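Local coordinates for DUF115 domain-containing protein (Magnetospirillum magneticum AMB-1, PDB 5MU5) that is a Maf-type glycosyltransferase involved in the formation of bacterial flagella, where it probably attaches sugars to flagellin, at residues 181-186 with 192-197; 125-130 with 223-228; 149-154 with 214-219. All blocks are in the same frame, centred on the assembly; numbering follows the deposited sequence.

Contact 1. Residues 181-186 with 192-197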
loop_
_atom_site.group_PDB
_atom_site.type_symbol
_atom_site.label_atom_id
_atom_site.label_comp_id
_atom_site.label_asym_id
_atom_site.label_seq_id
_atom_site.Cartn_x
_atom_site.Cartn_y
_atom_site.Cartn_z
ATOM N N ASN A 181 12.508 1.696 -16.640
ATOM C CA ASN A 181 12.754 2.774 -15.698
ATOM C C ASN A 181 14.249 2.951 -15.552
ATOM O O ASN A 181 14.975 1.971 -15.433
ATOM C CB ASN A 181 12.167 2.412 -14.336
ATOM C CG ASN A 181 10.666 2.328 -14.367
ATOM O OD1 ASN A 181 9.988 3.343 -14.361
ATOM N ND2 ASN A 181 10.135 1.122 -14.427
ATOM N N ILE A 182 14.710 4.193 -15.610
ATOM C CA ILE A 182 16.105 4.498 -15.356
ATOM C C ILE A 182 16.101 5.435 -14.176
ATOM O O ILE A 182 15.513 6.486 -14.228
ATOM C CB ILE A 182 16.771 5.133 -16.562
ATOM C CG1 ILE A 182 16.746 4.120 -17.722
ATOM C CG2 ILE A 182 18.198 5.549 -16.214
ATOM C CD1 ILE A 182 17.272 4.670 -19.024
ATOM N N ILE A 183 16.761 5.027 -13.104
ATOM C CA ILE A 183 16.725 5.739 -11.855
ATOM C C ILE A 183 18.098 6.310 -11.614
ATOM O O ILE A 183 19.048 5.576 -11.421
ATOM C CB ILE A 183 16.326 4.744 -10.749
ATOM C CG1 ILE A 183 14.895 4.240 -10.994
ATOM C CG2 ILE A 183 16.473 5.364 -9.371
ATOM C CD1 ILE A 183 14.574 2.921 -10.303
ATOM N N ILE A 184 18.194 7.630 -11.665
ATOM C CA ILE A 184 19.439 8.346 -11.453
ATOM C C ILE A 184 19.378 8.969 -10.067
ATOM O O ILE A 184 18.879 10.081 -9.897
ATOM C CB ILE A 184 19.620 9.471 -12.508
ATOM C CG1 ILE A 184 19.386 8.947 -13.928
ATOM C CG2 ILE A 184 21.017 10.073 -12.398
ATOM C CD1 ILE A 184 20.316 7.829 -14.341
ATOM N N GLU A 185 19.866 8.242 -9.072
ATOM C CA GLU A 185 19.807 8.697 -7.685
ATOM C C GLU A 185 21.061 8.244 -6.976
ATOM O O GLU A 185 21.589 7.176 -7.272
ATOM C CB GLU A 185 18.565 8.115 -6.967
ATOM C CG GLU A 185 17.216 8.539 -7.545
ATOM C CD GLU A 185 16.948 10.048 -7.425
ATOM O OE1 GLU A 185 17.500 10.669 -6.503
ATOM O OE2 GLU A 185 16.196 10.620 -8.260
ATOM N N GLU A 186 21.507 9.043 -6.024
ATOM C CA GLU A 186 22.714 8.765 -5.241
ATOM C C GLU A 186 22.431 8.426 -3.785
ATOM O O GLU A 186 23.325 8.030 -3.073
ATOM C CB GLU A 186 23.619 10.000 -5.252
ATOM C CG GLU A 186 24.081 10.390 -6.646
ATOM C CD GLU A 186 24.750 11.758 -6.692
ATOM O OE1 GLU A 186 25.446 12.132 -5.722
ATOM O OE2 GLU A 186 24.584 12.460 -7.715
ATOM N N ALA A 192 15.810 3.206 -3.033
ATOM C CA ALA A 192 14.849 2.244 -2.511
ATOM C C ALA A 192 13.437 2.634 -2.864
ATOM O O ALA A 192 12.702 1.819 -3.357
ATOM C CB ALA A 192 15.000 2.082 -1.001
ATOM N N ARG A 193 13.071 3.887 -2.655
ATOM C CA ARG A 193 11.723 4.359 -2.999
ATOM C C ARG A 193 11.380 4.223 -4.475
ATOM O O ARG A 193 10.251 3.882 -4.836
ATOM C CB ARG A 193 11.518 5.835 -2.602
ATOM C CG ARG A 193 11.325 6.045 -1.114
ATOM C CD ARG A 193 10.638 7.365 -0.764
ATOM N NE ARG A 193 9.996 7.242 0.549
ATOM C CZ ARG A 193 10.598 7.397 1.733
ATOM N NH1 ARG A 193 11.888 7.709 1.815
ATOM N NH2 ARG A 193 9.894 7.238 2.851
ATOM N N GLN A 194 12.352 4.522 -5.326
ATOM C CA GLN A 194 12.127 4.548 -6.775
ATOM C C GLN A 194 12.035 3.161 -7.338
ATOM O O GLN A 194 11.245 2.922 -8.235
ATOM C CB GLN A 194 13.267 5.256 -7.451
ATOM C CG GLN A 194 13.434 6.685 -7.012
ATOM C CD GLN A 194 12.635 7.578 -7.865
ATOM O OE1 GLN A 194 11.434 7.731 -7.658
ATOM N NE2 GLN A 194 13.284 8.158 -8.873
ATOM N N LEU A 195 12.874 2.259 -6.829
ATOM C CA LEU A 195 12.835 0.855 -7.227
ATOM C C LEU A 195 11.504 0.238 -6.850
ATOM O O LEU A 195 10.866 -0.416 -7.675
ATOM C CB LEU A 195 13.951 0.056 -6.569
ATOM C CG LEU A 195 15.224 -0.096 -7.374
ATOM C CD1 LEU A 195 16.239 -0.886 -6.558
ATOM C CD2 LEU A 195 14.880 -0.785 -8.699
ATOM N N ARG A 196 11.085 0.472 -5.608
ATOM C CA ARG A 196 9.792 -0.024 -5.132
ATOM C C ARG A 196 8.692 0.500 -6.018
ATOM O O ARG A 196 7.839 -0.238 -6.448
ATOM C CB ARG A 196 9.526 0.370 -3.667
ATOM C CG ARG A 196 10.401 -0.377 -2.670
ATOM C CD ARG A 196 9.859 -0.323 -1.250
ATOM N NE ARG A 196 9.900 1.016 -0.651
ATOM C CZ ARG A 196 10.870 1.485 0.135
ATOM N NH1 ARG A 196 11.943 0.767 0.409
ATOM N NH2 ARG A 196 10.775 2.707 0.631
ATOM N N SER A 197 8.751 1.779 -6.326
ATOM C CA SER A 197 7.749 2.414 -7.163
ATOM C C SER A 197 7.777 1.887 -8.613
ATOM O O SER A 197 6.743 1.714 -9.261
ATOM C CB SER A 197 7.973 3.918 -7.128
ATOM O OG SER A 197 7.122 4.547 -8.050
#
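Ile183 lays its side chain along the aliphatic root of Gln194, the two sliding past each other in opposite directions. Its branches divide the work. Ile183 CG2, anti to the backbone N while CG1 lies beside that nitrogen (chi1 -65°), rests 3.7 Å from Gln194 CB. The longer branch passes over the same carbon and ends near the helix backbone, with Ile183 CD1 3.9 Å from Leu195 N. There it also meets the tip of Leu195: although the CB of that residue is directed away from the strand, its CD2 methyl returns to within 4.0 Å of Ile183 CD1. Beyond this point Leu195 reaches Val125 and Leu127, on a strand further into the sheet.

The pairing joins strand 180-183, the edge of a four-stranded parallel sheet, to helix 188-202, which follows it and starts the right-handed type of beta-alpha-beta connection usual in Rossmann-like folds. The backbone of Ile183 is hydrogen-bonded to Ile149 and Glu151, on and just after the neighbouring strand 146-150.

Past the strand end, Glu185 and Gln194 cross at about a right angle, both chains bent at chi2. Their carboxylate and amide planes stand 88° apart, and Glu185 OE2 stays 3.9 Å from Gln194 NE2, too far for a hydrogen bond. Glu185 also leans on Gln190 and Ile191 of the helix. With no hydrogen bond between the two segments, strand and helix are held here by dispersion and the exclusion of water, while the polar ends of Glu185 and Gln194 merely lie close at the partly exposed margin.

Contact 2. Residues 125-130 with 223-228; sequences VCLGLG and AAMSEF
The forked end of Leu127 straddles two successive residues of helix 219-235, each methyl settling on a different one. CD2 drops onto the small Ala224, whose CB lies 4.0 Å from Leu127 CD2. The other methyl presses into the root of Met225, and the 3.3 Å between Leu127 CD1 and Met225 CB is tighter than ordinary carbon contact, though at this resolution little strain need be read into it. The two side chains cross at about a right angle. Met225 extends its CG anti to the backbone N (chi1 178°), and its SD then passes 3.9 Å from Leu127 CD1 before the chain bends and leads away. This is sheet-on-helix packing of a Rossmann-like alpha/beta domain, central strand 123-127 against helix 219-235; the short runs 125-127 and 223-228 point 149° apart, their axes approaching to 9.4 Å. With an alanine in place of Leu127, CG and both methyls go, and a gap is likely to open over Ala224 and the root of Met225. Further back along the strand, Val125 offers a smaller bump: its CG2 approaches the Phe228 ring obliquely, 4.0 Å from Phe228 CE2 and equally near CZ. Leu212 of strand 211-214 and Ile199 of helix 188-202 also touch the Phe228 side chain.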
loop_
_atom_site.group_PDB
_atom_site.type_symbol
_atom_site.label_atom_id
_atom_site.label_comp_id
_atom_site.label_asym_id
_atom_site.label_seq_id
_atom_site.Cartn_x
_atom_site.Cartn_y
_atom_site.Cartn_z
ATOM N N VAL A 125 16.281 -6.215 -12.543
ATOM C CA VAL A 125 16.789 -5.037 -11.836
ATOM C C VAL A 125 18.315 -4.943 -11.922
ATOM O O VAL A 125 19.021 -5.817 -11.452
ATOM C CB VAL A 125 16.379 -5.065 -10.363
ATOM C CG1 VAL A 125 16.967 -3.863 -9.635
ATOM C CG2 VAL A 125 14.869 -5.076 -10.221
ATOM N N CYS A 126 18.819 -3.880 -12.518
ATOM C CA CYS A 126 20.257 -3.663 -12.628
ATOM C C CYS A 126 20.671 -2.552 -11.706
ATOM O O CYS A 126 20.221 -1.408 -11.839
ATOM C CB CYS A 126 20.649 -3.270 -14.039
ATOM S SG CYS A 126 20.141 -4.501 -15.230
ATOM N N LEU A 127 21.518 -2.895 -10.753
ATOM C CA LEU A 127 22.002 -1.925 -9.810
ATOM C C LEU A 127 23.325 -1.539 -10.394
ATOM O O LEU A 127 24.306 -2.274 -10.292
ATOM C CB LEU A 127 22.133 -2.559 -8.438
ATOM C CG LEU A 127 20.759 -3.116 -8.081
ATOM C CD1 LEU A 127 20.896 -4.477 -7.430
ATOM C CD2 LEU A 127 20.000 -2.117 -7.241
ATOM N N GLY A 128 23.322 -0.404 -11.068
ATOM C CA GLY A 128 24.471 0.035 -11.825
ATOM C C GLY A 128 24.257 -0.307 -13.295
ATOM O O GLY A 128 23.620 -1.319 -13.642
ATOM N N LEU A 129 24.748 0.579 -14.153
ATOM C CA LEU A 129 24.748 0.367 -15.588
ATOM C C LEU A 129 26.190 0.274 -16.048
ATOM O O LEU A 129 26.558 -0.652 -16.765
ATOM C CB LEU A 129 24.046 1.522 -16.304
ATOM C CG LEU A 129 24.059 1.518 -17.836
ATOM C CD1 LEU A 129 23.221 0.381 -18.377
ATOM C CD2 LEU A 129 23.530 2.833 -18.348
ATOM N N GLY A 130 27.008 1.234 -15.626
ATOM C CA GLY A 130 28.350 1.323 -16.142
ATOM C C GLY A 130 28.178 1.636 -17.614
ATOM O O GLY A 130 27.334 2.464 -17.961
ATOM N N ALA A 223 24.091 -2.338 -1.052
ATOM C CA ALA A 223 23.054 -2.121 -0.053
ATOM C C ALA A 223 21.675 -1.998 -0.690
ATOM O O ALA A 223 20.699 -2.485 -0.137
ATOM C CB ALA A 223 23.351 -0.879 0.775
ATOM N N ALA A 224 21.585 -1.335 -1.837
ATOM C CA ALA A 224 20.309 -1.202 -2.520
ATOM C C ALA A 224 19.777 -2.558 -2.952
ATOM O O ALA A 224 18.577 -2.796 -2.894
ATOM C CB ALA A 224 20.432 -0.284 -3.720
ATOM N N MET A 225 20.660 -3.447 -3.386
ATOM C CA MET A 225 20.234 -4.796 -3.766
ATOM C C MET A 225 19.686 -5.559 -2.559
ATOM O O MET A 225 18.633 -6.198 -2.658
ATOM C CB MET A 225 21.384 -5.599 -4.390
ATOM C CG MET A 225 20.996 -7.026 -4.764
ATOM S SD MET A 225 22.176 -7.821 -5.882
ATOM C CE MET A 225 22.598 -9.339 -5.014
ATOM N N SER A 226 20.410 -5.527 -1.433
ATOM C CA SER A 226 19.933 -6.179 -0.203
ATOM C C SER A 226 18.590 -5.621 0.224
ATOM O O SER A 226 17.701 -6.364 0.611
ATOM C CB SER A 226 20.891 -5.968 0.963
ATOM O OG SER A 226 22.088 -6.626 0.701
ATOM N N GLU A 227 18.460 -4.301 0.195
ATOM C CA GLU A 227 17.224 -3.677 0.591
ATOM C C GLU A 227 16.128 -4.132 -0.353
ATOM O O GLU A 227 15.088 -4.548 0.088
ATOM C CB GLU A 227 17.346 -2.162 0.598
ATOM C CG GLU A 227 16.080 -1.465 1.072
ATOM C CD GLU A 227 16.285 0.014 1.359
ATOM O OE1 GLU A 227 17.405 0.521 1.085
ATOM O OE2 GLU A 227 15.323 0.669 1.853
ATOM N N PHE A 228 16.365 -4.091 -1.654
ATOM C CA PHE A 228 15.329 -4.518 -2.577
ATOM C C PHE A 228 14.890 -5.986 -2.333
ATOM O O PHE A 228 13.704 -6.281 -2.346
ATOM C CB PHE A 228 15.755 -4.276 -4.016
ATOM C CG PHE A 228 14.733 -4.718 -5.013
ATOM C CD1 PHE A 228 13.627 -3.931 -5.260
ATOM C CD2 PHE A 228 14.867 -5.925 -5.682
ATOM C CE1 PHE A 228 12.674 -4.332 -6.168
ATOM C CE2 PHE A 228 13.913 -6.336 -6.595
ATOM C CZ PHE A 228 12.810 -5.535 -6.839
#

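Contact 3. Residues 149-154 with 214-219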
loop_
_atom_site.group_PDB
_atom_site.type_symbol
_atom_site.label_atom_id
_atom_site.label_comp_id
_atom_site.label_asym_id
_atom_site.label_seq_id
_atom_site.Cartn_x
_atom_site.Cartn_y
_atom_site.Cartn_z
ATOM N N ILE A 149 16.770 0.124 -14.173
ATOM C CA ILE A 149 18.181 0.349 -14.094
ATOM C C ILE A 149 18.419 1.491 -13.143
ATOM O O ILE A 149 17.862 2.558 -13.287
ATOM C CB ILE A 149 18.733 0.673 -15.484
ATOM C CG1 ILE A 149 18.438 -0.502 -16.427
ATOM C CG2 ILE A 149 20.223 0.974 -15.399
ATOM C CD1 ILE A 149 18.725 -0.225 -17.890
ATOM N N VAL A 150 19.258 1.239 -12.153
ATOM C CA VAL A 150 19.630 2.248 -11.215
ATOM C C VAL A 150 21.033 2.627 -11.598
ATOM O O VAL A 150 21.880 1.761 -11.716
ATOM C CB VAL A 150 19.628 1.689 -9.790
ATOM C CG1 VAL A 150 20.083 2.746 -8.800
ATOM C CG2 VAL A 150 18.249 1.171 -9.451
ATOM N N GLU A 151 21.278 3.911 -11.830
ATOM C CA GLU A 151 22.632 4.351 -12.150
ATOM C C GLU A 151 22.864 5.667 -11.470
ATOM O O GLU A 151 22.369 6.692 -11.935
ATOM C CB GLU A 151 22.830 4.475 -13.645
ATOM C CG GLU A 151 24.208 5.000 -14.029
ATOM C CD GLU A 151 25.335 4.259 -13.328
ATOM O OE1 GLU A 151 25.769 3.199 -13.822
ATOM O OE2 GLU A 151 25.813 4.761 -12.298
ATOM N N PRO A 152 23.587 5.646 -10.334
ATOM C CA PRO A 152 23.867 6.859 -9.561
ATOM C C PRO A 152 24.699 7.906 -10.295
ATOM O O PRO A 152 24.643 9.085 -9.965
ATOM C CB PRO A 152 24.691 6.333 -8.386
ATOM C CG PRO A 152 24.290 4.909 -8.261
ATOM C CD PRO A 152 24.107 4.444 -9.659
ATOM N N ASN A 153 25.504 7.457 -11.247
ATOM C CA ASN A 153 26.402 8.357 -11.957
ATOM C C ASN A 153 25.876 8.579 -13.369
ATOM O O ASN A 153 25.932 7.687 -14.209
ATOM C CB ASN A 153 27.812 7.780 -11.953
ATOM C CG ASN A 153 28.853 8.776 -12.445
ATOM O OD1 ASN A 153 28.552 9.684 -13.208
ATOM N ND2 ASN A 153 30.085 8.596 -12.013
ATOM N N PHE A 154 25.338 9.771 -13.600
ATOM C CA PHE A 154 24.752 10.112 -14.880
ATOM C C PHE A 154 25.754 10.053 -16.020
ATOM O O PHE A 154 25.370 9.820 -17.161
ATOM C CB PHE A 154 24.111 11.490 -14.834
ATOM C CG PHE A 154 23.247 11.785 -16.033
ATOM C CD1 PHE A 154 21.978 11.250 -16.121
ATOM C CD2 PHE A 154 23.711 12.582 -17.076
ATOM C CE1 PHE A 154 21.180 11.520 -17.215
ATOM C CE2 PHE A 154 22.920 12.841 -18.176
ATOM C CZ PHE A 154 21.651 12.305 -18.247
ATOM N N VAL A 214 24.473 -6.403 -10.135
ATOM C CA VAL A 214 25.212 -5.245 -9.710
ATOM C C VAL A 214 26.282 -5.032 -10.774
ATOM O O VAL A 214 27.113 -5.900 -10.994
ATOM C CB VAL A 214 25.806 -5.466 -8.300
ATOM C CG1 VAL A 214 26.792 -4.364 -7.935
ATOM C CG2 VAL A 214 24.687 -5.546 -7.258
ATOM N N ALA A 215 26.251 -3.880 -11.444
ATOM C CA ALA A 215 27.143 -3.631 -12.592
ATOM C C ALA A 215 28.602 -3.365 -12.244
ATOM O O ALA A 215 29.470 -3.674 -13.025
ATOM C CB ALA A 215 26.603 -2.495 -13.457
ATOM N N TYR A 216 28.861 -2.748 -11.106
ATOM C CA TYR A 216 30.209 -2.462 -10.669
ATOM C C TYR A 216 30.169 -2.407 -9.159
ATOM O O TYR A 216 29.079 -2.468 -8.559
ATOM C CB TYR A 216 30.732 -1.158 -11.274
ATOM C CG TYR A 216 29.817 0.044 -11.109
ATOM C CD1 TYR A 216 29.876 0.843 -9.972
ATOM C CD2 TYR A 216 28.917 0.395 -12.100
ATOM C CE1 TYR A 216 29.057 1.948 -9.820
ATOM C CE2 TYR A 216 28.083 1.490 -11.953
ATOM C CZ TYR A 216 28.164 2.267 -10.813
ATOM O OH TYR A 216 27.355 3.358 -10.668
ATOM N N ASN A 217 31.341 -2.330 -8.540
ATOM C CA ASN A 217 31.427 -2.361 -7.078
ATOM C C ASN A 217 31.110 -1.027 -6.467
ATOM O O ASN A 217 31.663 0.001 -6.865
ATOM C CB ASN A 217 32.802 -2.825 -6.604
ATOM C CG ASN A 217 32.944 -4.331 -6.636
ATOM O OD1 ASN A 217 31.949 -5.080 -6.699
ATOM N ND2 ASN A 217 34.190 -4.789 -6.594
ATOM N N SER A 218 30.216 -1.057 -5.489
ATOM C CA SER A 218 29.754 0.140 -4.837
ATOM C C SER A 218 29.058 -0.263 -3.571
ATOM O O SER A 218 28.122 -1.022 -3.623
ATOM C CB SER A 218 28.737 0.868 -5.731
ATOM O OG SER A 218 28.025 1.825 -4.980
ATOM N N PRO A 219 29.498 0.248 -2.422
ATOM C CA PRO A 219 28.672 -0.005 -1.223
ATOM C C PRO A 219 27.169 0.421 -1.417
ATOM O O PRO A 219 26.240 -0.268 -0.974
ATOM C CB PRO A 219 29.352 0.852 -0.145
ATOM C CG PRO A 219 30.709 1.177 -0.682
ATOM C CD PRO A 219 30.588 1.211 -2.170
#
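Glu151 OE2 is gripped by two donors from different sides. The phenol of Tyr216 gives a short hydrogen bond, 2.6 Å from Tyr216 OH to Glu151 OE2, on the syn lone pair; the backbone Asn153 N donates to the anti lone pair of Glu151 OE2 at 2.9 Å, nearly straight at 165°. The setting is the carboxyl-terminal edge of a parallel Rossmann-like sheet, where the loops after strands 146-150 and 211-214 come together and where proteins of this architecture commonly place their binding sites. The other oxygen, Glu151 OE1, accepts from the backbone N of Leu129 and Gly130, in the glycine-containing loop after strand 123-127. The buried carboxylate thus ties three loops together and is fixed in its rotation.

Carboxylate and phenol ring are nearly coplanar, 7° apart, although the side chains cross at about a right angle. Glu151 OE1 accordingly lies in the ring plane at its edge, 3.4 Å from Tyr216 CE2. Tyr216 reaches this spot with CG between its own backbone N and carbonyl carbon (chi1 51°), and Phe156 packs edge-to-face with its ring. Each loop leads into a helix: Asn153 and Ser218 are N-caps, with Asn153 OD1 accepting from Asp155 N and Ser218 OG from Leu221 N. Against the phenol oxygen, from the direction opposite to the tyrosine side chain, comes the proline ring, its Pro152 CD 3.6 Å from Tyr216 OH.

All three contacts belong to one four-stranded parallel sheet and its helices, within the Maf N-terminal domain. Along the chain they close like concentric brackets: contact 2 is outermost, contact 3 lies within it, and contact 1 is innermost. Their centres are close, about 7 Å between contacts 2 and 3, about 10 Å between 1 and 2, and about 11 Å between 1 and 3. Leu195 bridges contacts 1 and 2, through which helices 188-202 and 219-235 pack on the sheet, whereas contact 3 joins loops at its carboxyl-terminal edge. Apolar packing thus builds the body of the domain, and a polar cluster organises its rim, consistent with a Rossmann-like framework.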